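Local coordinates for cell surface protein (Putative S-layer protein) (Clostridioides difficile R20291, PDB 5NJL), which probably acts as an adhesin of the bacterial cell wall and S-layer, built as an extended three-domain protein with adhesion to cells in vitro, at residues A[71-77]-A[206-212]; A[91-96]-A[195-201]; A[136-142]-A[153-159]; A[240-246]-A[260-265]. All blocks are in the same frame, centred on the assembly; numbering follows the deposited sequence. Where two conformers were deposited one is given.

Contact 1 (A[71-77]-A[206-212])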
# COMPACT_ATOMS: atom_id res chain seq x y z
N LYS A 71 25.23 -7.66 11.57
CA LYS A 71 23.84 -7.83 12.03
C LYS A 71 22.94 -6.96 11.15
O LYS A 71 23.42 -6.11 10.37
CB LYS A 71 23.67 -7.44 13.50
CG LYS A 71 24.57 -8.22 14.46
CD LYS A 71 24.26 -9.70 14.45
CE LYS A 71 25.02 -10.41 15.55
NZ LYS A 71 24.67 -11.85 15.57
N GLU A 72 21.64 -7.20 11.26
CA GLU A 72 20.67 -6.45 10.50
C GLU A 72 19.39 -6.15 11.27
O GLU A 72 19.09 -6.77 12.30
CB GLU A 72 20.33 -7.18 9.20
CG GLU A 72 19.75 -8.57 9.39
CD GLU A 72 19.64 -9.32 8.07
OE1 GLU A 72 20.65 -9.42 7.34
OE2 GLU A 72 18.54 -9.83 7.79
N LEU A 73 18.65 -5.19 10.72
CA LEU A 73 17.41 -4.67 11.31
C LEU A 73 16.44 -4.52 10.14
O LEU A 73 16.86 -4.13 9.05
CB LEU A 73 17.73 -3.29 11.90
CG LEU A 73 16.96 -2.67 13.05
CD1 LEU A 73 16.88 -3.63 14.23
CD2 LEU A 73 17.65 -1.36 13.45
N ILE A 74 15.16 -4.83 10.37
CA ILE A 74 14.13 -4.68 9.34
C ILE A 74 13.23 -3.52 9.77
O ILE A 74 12.83 -3.47 10.92
CB ILE A 74 13.26 -5.96 9.23
CG1 ILE A 74 14.13 -7.20 8.92
CG2 ILE A 74 12.19 -5.81 8.15
CD1 ILE A 74 14.75 -7.19 7.54
N VAL A 75 12.95 -2.59 8.85
CA VAL A 75 12.01 -1.49 9.09
C VAL A 75 10.87 -1.61 8.07
O VAL A 75 11.14 -1.66 6.87
CB VAL A 75 12.70 -0.11 8.91
CG1 VAL A 75 11.72 1.03 9.14
CG2 VAL A 75 13.91 0.02 9.84
N THR A 76 9.62 -1.67 8.55
CA THR A 76 8.45 -1.59 7.63
C THR A 76 7.70 -0.28 7.79
O THR A 76 7.59 0.24 8.89
CB THR A 76 7.51 -2.79 7.78
OG1 THR A 76 6.83 -2.76 9.04
CG2 THR A 76 8.30 -4.10 7.68
N ILE A 77 7.29 0.28 6.67
CA ILE A 77 6.57 1.54 6.60
C ILE A 77 5.19 1.21 6.02
O ILE A 77 5.09 0.72 4.88
CB ILE A 77 7.31 2.53 5.70
CG1 ILE A 77 8.75 2.75 6.21
CG2 ILE A 77 6.54 3.85 5.55
CD1 ILE A 77 9.54 3.74 5.38
N LEU A 206 4.01 0.20 2.28
CA LEU A 206 4.80 0.95 1.33
C LEU A 206 6.21 0.41 1.16
O LEU A 206 6.77 0.49 0.06
CB LEU A 206 4.88 2.41 1.76
CG LEU A 206 3.55 3.17 1.71
CD1 LEU A 206 3.77 4.55 2.30
CD2 LEU A 206 3.03 3.25 0.28
N ALA A 207 6.82 -0.09 2.23
CA ALA A 207 8.23 -0.49 2.16
C ALA A 207 8.62 -1.47 3.23
O ALA A 207 8.02 -1.53 4.29
CB ALA A 207 9.13 0.73 2.21
N GLU A 208 9.65 -2.25 2.91
CA GLU A 208 10.34 -3.11 3.86
C GLU A 208 11.82 -2.84 3.57
O GLU A 208 12.29 -3.10 2.46
CB GLU A 208 9.95 -4.56 3.58
CG GLU A 208 10.65 -5.64 4.38
CD GLU A 208 10.53 -7.01 3.68
OE1 GLU A 208 9.37 -7.49 3.50
OE2 GLU A 208 11.58 -7.59 3.31
N ILE A 209 12.52 -2.24 4.52
CA ILE A 209 13.92 -1.87 4.33
C ILE A 209 14.75 -2.71 5.29
O ILE A 209 14.50 -2.70 6.49
CB ILE A 209 14.18 -0.38 4.59
CG1 ILE A 209 13.28 0.49 3.70
CG2 ILE A 209 15.65 -0.02 4.36
CD1 ILE A 209 12.13 1.10 4.47
N THR A 210 15.72 -3.45 4.73
CA THR A 210 16.65 -4.25 5.53
C THR A 210 17.95 -3.46 5.67
O THR A 210 18.54 -3.07 4.68
CB THR A 210 16.92 -5.62 4.87
OG1 THR A 210 15.68 -6.29 4.69
CG2 THR A 210 17.84 -6.49 5.76
N ILE A 211 18.33 -3.18 6.91
CA ILE A 211 19.52 -2.40 7.20
C ILE A 211 20.58 -3.41 7.65
O ILE A 211 20.35 -4.16 8.58
CB ILE A 211 19.30 -1.37 8.32
CG1 ILE A 211 18.11 -0.45 8.00
CG2 ILE A 211 20.55 -0.52 8.49
CD1 ILE A 211 17.65 0.33 9.21
N LYS A 212 21.72 -3.42 6.98
CA LYS A 212 22.78 -4.39 7.25
C LYS A 212 24.03 -3.65 7.61
O LYS A 212 24.47 -2.77 6.86
CB LYS A 212 23.01 -5.27 6.03
CG LYS A 212 21.85 -6.18 5.72
CD LYS A 212 22.09 -7.03 4.48
CE LYS A 212 20.87 -7.89 4.16
NZ LYS A 212 21.13 -8.94 3.14
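Residues 72-77 and 206-212, parts of strands 72-79 and 204-212, pair antiparallel in the middle of a mixed five-stranded sheet, and the pairing includes a classic beta bulge. At the bulge Leu206 and Ala207 both face Ile77, whose carbonyl O accepts two N-H groups. Leu206 N lies 2.9 Å from Ile77 O, and Ala207 N makes a longer bond of 3.3 Å to the same oxygen. Further along, Val75 and Ile209 exchange two bonds, and so do Leu73 and Ile211. The bond from Ile211 N to Leu73 O is almost straight, 178° at the hydrogen.

One face of the pair is apolar. Ile77 CD1 meets Ile209 CD1 at 3.8 Å, and Val75 CG2 meets Ile211 CD1 at the same distance. Helix 57-65 packs on this face through Leu60, Leu63 and Val64. The other face carries Glu72, Ile74, Thr76, Glu208, Thr210 and Lys212. Here Ile74 lies alongside Thr210. Its bend at chi2 (-69°) brings CD1 to 3.1 Å from Thr210 OG1, a tight van der Waals contact. Glu72 and Lys212 also run side by side. Glu72 OE1 touches the aliphatic Lys212 CE at 3.5 Å, while Lys212 NZ stays 4.3 Å from that oxygen. Their salt-bridge partners are Lys263 for Glu72 and Glu273 for Lys212. The charges at this end therefore tie the sheet to the neighbouring sheet, while the opposite face is held by hydrocarbon packing.

Contact 2 (A[91-96]-A[195-201]). With SO4 (sulfate ion), chain G; SO4 (sulfate ion), chain P.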
# COMPACT_ATOMS: atom_id res chain seq x y z
N VAL A 91 -7.48 13.12 5.92
CA VAL A 91 -8.35 12.34 6.79
C VAL A 91 -8.16 10.83 6.61
O VAL A 91 -7.60 10.38 5.62
CB VAL A 91 -9.83 12.73 6.58
CG1 VAL A 91 -10.01 14.23 6.81
CG2 VAL A 91 -10.33 12.35 5.20
N ALA A 92 -8.65 10.09 7.60
CA ALA A 92 -8.45 8.65 7.72
C ALA A 92 -9.58 7.82 7.13
O ALA A 92 -9.45 6.60 6.95
CB ALA A 92 -8.32 8.28 9.20
N GLU A 93 -10.70 8.47 6.86
CA GLU A 93 -11.91 7.79 6.40
C GLU A 93 -12.49 8.56 5.20
O GLU A 93 -12.26 9.77 5.03
CB GLU A 93 -12.90 7.61 7.56
CG GLU A 93 -13.37 8.89 8.22
CD GLU A 93 -12.32 9.52 9.15
OE1 GLU A 93 -11.85 8.79 10.06
OE2 GLU A 93 -11.98 10.71 8.96
N ALA A 94 -13.16 7.81 4.33
CA ALA A 94 -13.74 8.36 3.10
C ALA A 94 -14.75 7.38 2.51
O ALA A 94 -14.69 6.17 2.78
CB ALA A 94 -12.67 8.63 2.08
N THR A 95 -15.67 7.93 1.71
CA THR A 95 -16.59 7.09 0.93
C THR A 95 -15.78 6.30 -0.08
O THR A 95 -14.91 6.84 -0.76
CB THR A 95 -17.61 7.94 0.17
OG1 THR A 95 -18.28 8.77 1.11
CG2 THR A 95 -18.63 7.03 -0.56
N GLU A 96 -16.04 5.00 -0.16
CA GLU A 96 -15.38 4.17 -1.13
C GLU A 96 -15.76 4.59 -2.55
O GLU A 96 -16.85 5.13 -2.77
CB GLU A 96 -15.69 2.68 -0.86
CG GLU A 96 -14.91 2.23 0.39
CD GLU A 96 -15.00 0.75 0.76
OE1 GLU A 96 -15.97 0.08 0.38
OE2 GLU A 96 -14.08 0.30 1.49
N VAL A 195 -23.68 10.81 -1.00
CA VAL A 195 -22.76 9.68 -1.03
C VAL A 195 -23.01 8.67 0.10
O VAL A 195 -23.67 8.94 1.10
CB VAL A 195 -21.30 10.16 -1.03
CG1 VAL A 195 -21.03 10.94 -2.30
CG2 VAL A 195 -20.96 10.99 0.21
N ALA A 196 -22.44 7.48 -0.07
CA ALA A 196 -22.52 6.45 0.93
C ALA A 196 -21.64 6.86 2.12
O ALA A 196 -20.87 7.84 2.05
CB ALA A 196 -22.08 5.11 0.35
N GLY A 197 -21.81 6.15 3.23
CA GLY A 197 -21.11 6.49 4.47
C GLY A 197 -19.62 6.28 4.31
O GLY A 197 -19.17 5.45 3.51
N ALA A 198 -18.85 7.11 5.01
CA ALA A 198 -17.39 7.00 4.99
C ALA A 198 -16.95 5.72 5.69
O ALA A 198 -17.62 5.25 6.60
CB ALA A 198 -16.74 8.21 5.65
N LYS A 199 -15.88 5.13 5.19
CA LYS A 199 -15.31 3.92 5.76
C LYS A 199 -13.84 4.18 6.01
O LYS A 199 -13.23 4.98 5.33
CB LYS A 199 -15.46 2.76 4.79
CG LYS A 199 -16.91 2.27 4.63
CD LYS A 199 -16.93 0.92 3.93
CE LYS A 199 -18.34 0.43 3.62
NZ LYS A 199 -19.23 0.46 4.82
N ASN A 200 -13.28 3.46 6.97
CA ASN A 200 -11.86 3.54 7.26
C ASN A 200 -11.06 3.18 6.03
O ASN A 200 -11.31 2.14 5.42
CB ASN A 200 -11.51 2.60 8.45
CG ASN A 200 -10.12 2.85 9.00
OD1 ASN A 200 -9.64 3.98 9.05
ND2 ASN A 200 -9.47 1.79 9.43
N ILE A 201 -10.13 4.03 5.61
CA ILE A 201 -9.31 3.76 4.44
C ILE A 201 -8.32 2.64 4.80
O ILE A 201 -7.75 2.65 5.90
CB ILE A 201 -8.55 5.01 3.96
CG1 ILE A 201 -9.54 6.12 3.55
CG2 ILE A 201 -7.64 4.67 2.79
CD1 ILE A 201 -8.92 7.49 3.47
S SO4 G . -15.25 0.85 8.60
O1 SO4 G . -14.38 0.33 9.69
O2 SO4 G . -15.84 2.14 9.03
O3 SO4 G . -14.41 1.02 7.40
O4 SO4 G . -16.33 -0.12 8.30
S SO4 P . -24.07 3.68 4.53
O1 SO4 P . -23.44 2.42 4.06
O2 SO4 P . -23.32 4.23 5.68
O3 SO4 P . -25.46 3.40 4.98
O4 SO4 P . -24.09 4.65 3.41
O HOH W 1 -18.26 3.99 1.35
O HOH W 2 -12.25 1.84 2.85
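Thr95 has OG1 beside its backbone N (chi1 -55°), which aims the hydroxyl at the chain of Ala196. Thr95 OG1 donates to Ala196 O at 2.9 Å, from a position tilted out of the carbonyl plane. Ile201 turns CG1 away from its own carbonyl carbon (chi1 -62°), and this lays CG1 and CD1 over the Ala92 carbonyl. Ile201 CG1 is 3.4 Å from Ala92 O, and Ile201 N donates to that same oxygen. Ile201 CD1 also reaches Ala94 CB at 4.2 Å, and Ile83 of strand 83-84 touches both side chains.

The backbone forms a very short antiparallel ladder, strand 93-94 against strand 199-200, at the surface of the protein. Ala94 and Lys199 are its hydrogen-bonded pair. Lys199 N sits well above the carbonyl plane of Ala94, although its N-H points nearly straight at Ala94 O (175°).

Glu96 crosses the aliphatic part of Lys199, with Glu96 CD 3.7 Å from Lys199 CD. One water joins Glu96 N to Gly197 O. Two sulfate ions, probably from the crystallisation liquor, take backbone N-H groups: Gly197 N binds O4 of one, and Asn200 N lies 2.7 Å from O3 of the other.

Contact 3 (A[136-142]-A[153-159])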
# COMPACT_ATOMS: atom_id res chain seq x y z
N LYS A 136 -19.84 3.19 -22.81
CA LYS A 136 -19.27 4.43 -22.24
C LYS A 136 -18.58 4.19 -20.89
O LYS A 136 -17.86 5.06 -20.42
CB LYS A 136 -20.35 5.47 -21.99
CG LYS A 136 -21.04 6.00 -23.23
CD LYS A 136 -22.22 6.90 -22.86
CE LYS A 136 -21.80 8.13 -22.05
NZ LYS A 136 -22.92 9.10 -21.89
N ASP A 137 -18.87 3.05 -20.27
CA ASP A 137 -18.37 2.72 -18.95
C ASP A 137 -18.85 3.71 -17.86
O ASP A 137 -18.06 4.22 -17.07
CB ASP A 137 -16.85 2.65 -19.01
CG ASP A 137 -16.28 1.70 -18.03
OD1 ASP A 137 -17.02 0.87 -17.46
OD2 ASP A 137 -15.06 1.80 -17.84
N LYS A 138 -20.16 3.95 -17.84
CA LYS A 138 -20.80 4.86 -16.89
C LYS A 138 -22.05 4.26 -16.26
O LYS A 138 -22.77 3.49 -16.91
CB LYS A 138 -21.19 6.16 -17.61
CG LYS A 138 -20.03 6.93 -18.22
CD LYS A 138 -19.02 7.40 -17.19
CE LYS A 138 -17.84 8.12 -17.86
NZ LYS A 138 -16.75 8.46 -16.90
N LEU A 139 -22.31 4.63 -15.01
CA LEU A 139 -23.60 4.36 -14.35
C LEU A 139 -24.45 5.62 -14.59
O LEU A 139 -24.01 6.73 -14.29
CB LEU A 139 -23.38 4.14 -12.87
CG LEU A 139 -24.56 4.13 -11.92
CD1 LEU A 139 -25.47 2.96 -12.24
CD2 LEU A 139 -24.11 4.06 -10.49
N VAL A 140 -25.63 5.45 -15.17
CA VAL A 140 -26.52 6.57 -15.48
C VAL A 140 -27.78 6.39 -14.66
O VAL A 140 -28.54 5.41 -14.83
CB VAL A 140 -26.82 6.60 -16.98
CG1 VAL A 140 -27.72 7.76 -17.35
CG2 VAL A 140 -25.52 6.60 -17.79
N ILE A 141 -28.02 7.35 -13.78
CA ILE A 141 -29.18 7.36 -12.91
C ILE A 141 -30.18 8.38 -13.41
O ILE A 141 -29.85 9.57 -13.59
CB ILE A 141 -28.74 7.63 -11.49
CG1 ILE A 141 -27.83 6.47 -11.02
CG2 ILE A 141 -29.94 7.74 -10.55
CD1 ILE A 141 -27.05 6.83 -9.79
N THR A 142 -31.43 7.95 -13.65
CA THR A 142 -32.45 8.84 -14.19
C THR A 142 -33.64 8.83 -13.24
O THR A 142 -34.18 7.76 -12.91
CB THR A 142 -32.83 8.42 -15.61
OG1 THR A 142 -31.75 8.76 -16.49
CG2 THR A 142 -34.10 9.09 -16.09
N LYS A 153 -34.25 14.28 -13.89
CA LYS A 153 -32.82 14.55 -13.75
C LYS A 153 -32.07 13.28 -14.14
O LYS A 153 -32.49 12.18 -13.77
CB LYS A 153 -32.49 14.91 -12.30
CG LYS A 153 -31.04 15.22 -12.04
CD LYS A 153 -30.70 16.60 -12.60
CE LYS A 153 -29.20 16.80 -12.65
NZ LYS A 153 -28.97 18.22 -13.03
N THR A 154 -31.00 13.45 -14.89
CA THR A 154 -30.10 12.36 -15.19
C THR A 154 -28.73 12.71 -14.63
O THR A 154 -28.21 13.81 -14.87
CB THR A 154 -30.03 12.08 -16.71
OG1 THR A 154 -31.28 11.54 -17.13
CG2 THR A 154 -28.95 11.04 -17.03
N ILE A 155 -28.12 11.75 -13.93
CA ILE A 155 -26.81 11.92 -13.30
C ILE A 155 -25.91 10.81 -13.82
O ILE A 155 -26.33 9.63 -13.82
CB ILE A 155 -26.91 11.77 -11.76
CG1 ILE A 155 -27.86 12.82 -11.15
CG2 ILE A 155 -25.55 11.83 -11.08
CD1 ILE A 155 -27.33 14.23 -11.19
N GLU A 156 -24.69 11.17 -14.23
CA GLU A 156 -23.69 10.21 -14.73
C GLU A 156 -22.60 9.99 -13.67
O GLU A 156 -22.04 10.96 -13.13
CB GLU A 156 -23.09 10.67 -16.07
CG GLU A 156 -21.90 9.84 -16.56
CD GLU A 156 -21.27 10.41 -17.83
OE1 GLU A 156 -22.00 10.50 -18.85
OE2 GLU A 156 -20.06 10.76 -17.81
N ILE A 157 -22.32 8.72 -13.39
CA ILE A 157 -21.36 8.30 -12.36
C ILE A 157 -20.33 7.42 -13.07
O ILE A 157 -20.70 6.53 -13.86
CB ILE A 157 -22.06 7.52 -11.22
CG1 ILE A 157 -23.20 8.33 -10.56
CG2 ILE A 157 -21.07 7.06 -10.16
CD1 ILE A 157 -22.75 9.53 -9.77
N GLY A 158 -19.05 7.67 -12.82
CA GLY A 158 -17.98 6.93 -13.47
C GLY A 158 -17.00 6.25 -12.53
O GLY A 158 -17.07 6.38 -11.31
N ILE A 159 -16.05 5.54 -13.13
CA ILE A 159 -14.97 4.92 -12.38
C ILE A 159 -14.22 6.04 -11.70
O ILE A 159 -13.95 7.09 -12.30
CB ILE A 159 -14.04 4.09 -13.29
CG1 ILE A 159 -14.81 2.88 -13.87
CG2 ILE A 159 -12.83 3.57 -12.50
CD1 ILE A 159 -14.11 2.16 -15.00
O HOH W 3 -16.11 5.80 -15.98
O HOH W 4 -18.51 10.39 -15.67
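Leu139 and Ile157 exchange two backbone hydrogen bonds across a beta hairpin, strand 138-145 against strand 152-158. The shorter runs from Leu139 N to Ile157 O, 2.7 Å. Ile141 and Ile155 form the next such pair. Leu139 and Ile157 lie side by side, with CB to CB at 4.0 Å, and Ile141 CD1 reaches Ile157 CG1.

The other face is mostly polar. Val140 CG1 touches Thr154 CG2 at 3.5 Å, and Thr142 OG1 and Thr154 OG1 share a hydrogen bond of 2.9 Å. Glu156 was modelled in two conformers, and its contacts here hold for one of them. In it CG is anti to the backbone N (chi1 172°), and the carboxylate lies between two lysines. Lys136 NZ approaches Glu156 OE1 at 3.5 Å, a weak bond within a salt bridge. Lys138 crosses the glutamate chain and brings CE to 3.4 Å from Glu156 OE2. Lys138 NZ remains beyond salt-bridge distance of that oxygen, and a water joins the two. A second water accepts from Lys138 NZ and Ile159 N and donates to Asp137 O.

Further out, helix 101-115 packs against the apolar face through Ala108 and Ile111. Asp137 and Lys138 both face Asp133 in a G1 beta bulge, at the turn from strand 126-133. The Asp137 carboxylate is held at OD1 by Tyr132 and Ser101. Asp133 OD1 in turn accepts from Lys136 N.

Contact 4 (A[240-246]-A[260-265]). With SO4 (sulfate ion), chain S.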
# COMPACT_ATOMS: atom_id res chain seq x y z
N GLY A 240 37.50 -16.34 5.28
CA GLY A 240 36.91 -15.34 6.18
C GLY A 240 36.55 -15.99 7.50
O GLY A 240 36.33 -17.20 7.56
N THR A 241 36.46 -15.18 8.55
CA THR A 241 36.09 -15.65 9.88
C THR A 241 34.63 -15.30 10.20
O THR A 241 34.01 -14.51 9.48
CB THR A 241 37.03 -15.11 10.96
OG1 THR A 241 37.04 -13.68 10.94
CG2 THR A 241 38.46 -15.64 10.73
N SER A 242 34.10 -15.92 11.26
CA SER A 242 32.69 -15.77 11.70
C SER A 242 31.73 -15.87 10.52
O SER A 242 30.91 -14.98 10.29
CB SER A 242 32.49 -14.45 12.42
OG SER A 242 33.47 -14.25 13.42
N LYS A 243 31.90 -16.94 9.75
CA LYS A 243 31.14 -17.16 8.54
C LYS A 243 29.73 -17.61 8.93
O LYS A 243 29.57 -18.43 9.83
CB LYS A 243 31.76 -18.23 7.67
CG LYS A 243 32.96 -17.78 6.84
CD LYS A 243 33.54 -18.93 6.04
CE LYS A 243 34.30 -19.89 6.95
NZ LYS A 243 34.91 -21.00 6.19
N SER A 244 28.73 -17.06 8.26
CA SER A 244 27.39 -17.64 8.26
C SER A 244 26.91 -17.66 6.82
O SER A 244 26.95 -16.63 6.14
CB SER A 244 26.43 -16.88 9.19
OG SER A 244 26.18 -15.58 8.71
N ILE A 245 26.52 -18.84 6.35
CA ILE A 245 26.07 -19.04 4.98
C ILE A 245 24.56 -19.34 5.01
O ILE A 245 24.12 -20.22 5.74
CB ILE A 245 26.86 -20.19 4.30
CG1 ILE A 245 28.34 -19.80 4.15
CG2 ILE A 245 26.26 -20.52 2.94
CD1 ILE A 245 29.28 -20.95 3.80
N SER A 246 23.79 -18.59 4.22
CA SER A 246 22.33 -18.69 4.24
C SER A 246 21.82 -19.83 3.36
O SER A 246 22.59 -20.51 2.69
CB SER A 246 21.71 -17.36 3.78
OG SER A 246 21.72 -17.21 2.37
N PHE A 260 22.20 -17.03 -2.56
CA PHE A 260 22.52 -17.21 -1.14
C PHE A 260 23.52 -16.13 -0.70
O PHE A 260 24.09 -15.40 -1.53
CB PHE A 260 23.01 -18.63 -0.82
CG PHE A 260 24.44 -18.92 -1.25
CD1 PHE A 260 24.74 -19.23 -2.58
CD2 PHE A 260 25.47 -18.92 -0.32
CE1 PHE A 260 26.05 -19.52 -2.97
CE2 PHE A 260 26.78 -19.21 -0.70
CZ PHE A 260 27.07 -19.50 -2.03
N THR A 261 23.69 -15.99 0.61
CA THR A 261 24.56 -14.96 1.16
C THR A 261 25.60 -15.61 2.04
O THR A 261 25.35 -16.64 2.67
CB THR A 261 23.77 -13.92 2.00
OG1 THR A 261 23.08 -14.59 3.06
CG2 THR A 261 22.79 -13.16 1.14
N ILE A 262 26.79 -15.01 2.06
CA ILE A 262 27.84 -15.39 2.99
C ILE A 262 28.19 -14.12 3.73
O ILE A 262 28.59 -13.13 3.11
CB ILE A 262 29.14 -15.89 2.30
CG1 ILE A 262 28.82 -16.78 1.10
CG2 ILE A 262 30.05 -16.60 3.31
CD1 ILE A 262 29.90 -16.76 0.04
N LYS A 263 27.99 -14.14 5.04
CA LYS A 263 28.49 -13.08 5.90
C LYS A 263 29.82 -13.59 6.44
O LYS A 263 29.91 -14.74 6.85
CB LYS A 263 27.53 -12.79 7.06
CG LYS A 263 26.20 -12.22 6.60
CD LYS A 263 25.27 -11.86 7.76
CE LYS A 263 24.08 -11.03 7.26
NZ LYS A 263 23.25 -10.35 8.30
N TYR A 264 30.83 -12.73 6.43
CA TYR A 264 32.11 -13.08 7.03
C TYR A 264 32.89 -11.83 7.40
O TYR A 264 32.59 -10.72 6.93
CB TYR A 264 32.92 -13.97 6.08
CG TYR A 264 33.44 -13.30 4.83
CD1 TYR A 264 32.64 -13.19 3.70
CD2 TYR A 264 34.74 -12.78 4.77
CE1 TYR A 264 33.12 -12.60 2.55
CE2 TYR A 264 35.22 -12.18 3.61
CZ TYR A 264 34.40 -12.08 2.51
OH TYR A 264 34.84 -11.50 1.35
N THR A 265 33.92 -12.03 8.22
CA THR A 265 34.86 -10.98 8.57
C THR A 265 36.12 -11.18 7.72
O THR A 265 36.71 -12.28 7.71
CB THR A 265 35.13 -11.05 10.06
OG1 THR A 265 33.90 -10.86 10.75
CG2 THR A 265 36.10 -9.97 10.51
S SO4 S . 35.53 -19.04 11.91
O1 SO4 S . 35.09 -20.12 12.82
O2 SO4 S . 35.51 -17.78 12.69
O3 SO4 S . 36.93 -19.30 11.48
O4 SO4 S . 34.63 -19.02 10.73
O HOH W 5 39.18 -12.27 9.93
O HOH W 6 31.27 -11.84 10.19
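The Tyr264 ring meets Gly240 obliquely, with Gly240 CA 3.6 Å from Tyr264 CD2. The Phe260 ring is likewise met at a slant by Ile245, whose CG2 is 3.7 Å from Phe260 CD2. Around the rings, Leu284 and Lys288 of helix 281-291 touch Phe260, while Val237 of helix 232-238 touches Tyr264. Ile245 also runs alongside Ile262, with CG1 3.7 Å from Ile262 CG2. Ile262 in turn packs on Leu291 and Val237.

The backbone is an antiparallel pairing of strand 243-245 with strand 260-265, at the border of a mixed four-stranded sheet. Ser244 and Lys263 exchange two hydrogen bonds, as do Thr241 and Thr265. The register slips by one residue between these pairs, which makes a beta bulge, and the chain turns a corner at Ser242. Ser242 N, at the corner, gives a nearly straight bond (170°) to O2 of a sulfate ion, 2.7 Å away. The sulfate probably comes from the crystallisation liquor.

At the other end the serine hydroxyl replaces a carbonyl as acceptor. The chi1 of Ser246 (80°) turns OG to Thr261 N, which donates to it at 2.9 Å, and Ser246 N donates to Thr261 O. Lys263 packs its CB 3.5 Å from Ser244 OG but sends its ammonium group (NZ) away to Glu72 OE1 and Asn70 O. Apolar contacts of Phe260, Ile262 and Tyr264 therefore join strand 258-265 to the two helices, and Ile245 of the edge strand adds to them, whereas the Lys263 charge serves the junction with the adjacent sheet.

How the contacts relate
The four contacts are spread along an elongated chain. Contacts 1 and 4 touch: Glu72 OE1 and Lys263 NZ form a salt bridge of 2.9 Å that joins their two sheets, with centres 20 Å apart. Contacts 2 and 3 lie on the other side of the chain's centre. Their own centres are 21 Å apart, and their nearest atoms are about 8 Å apart. Contact 3 is a local hairpin within the long excursion that contact 2 closes, and contact 1 encloses both. Strand 199-200 of contact 2 leads directly into strand 204-212 of contact 1. Contacts 3 and 4 are farthest apart, 62 Å between centres. No active site or natural ligand is defined here.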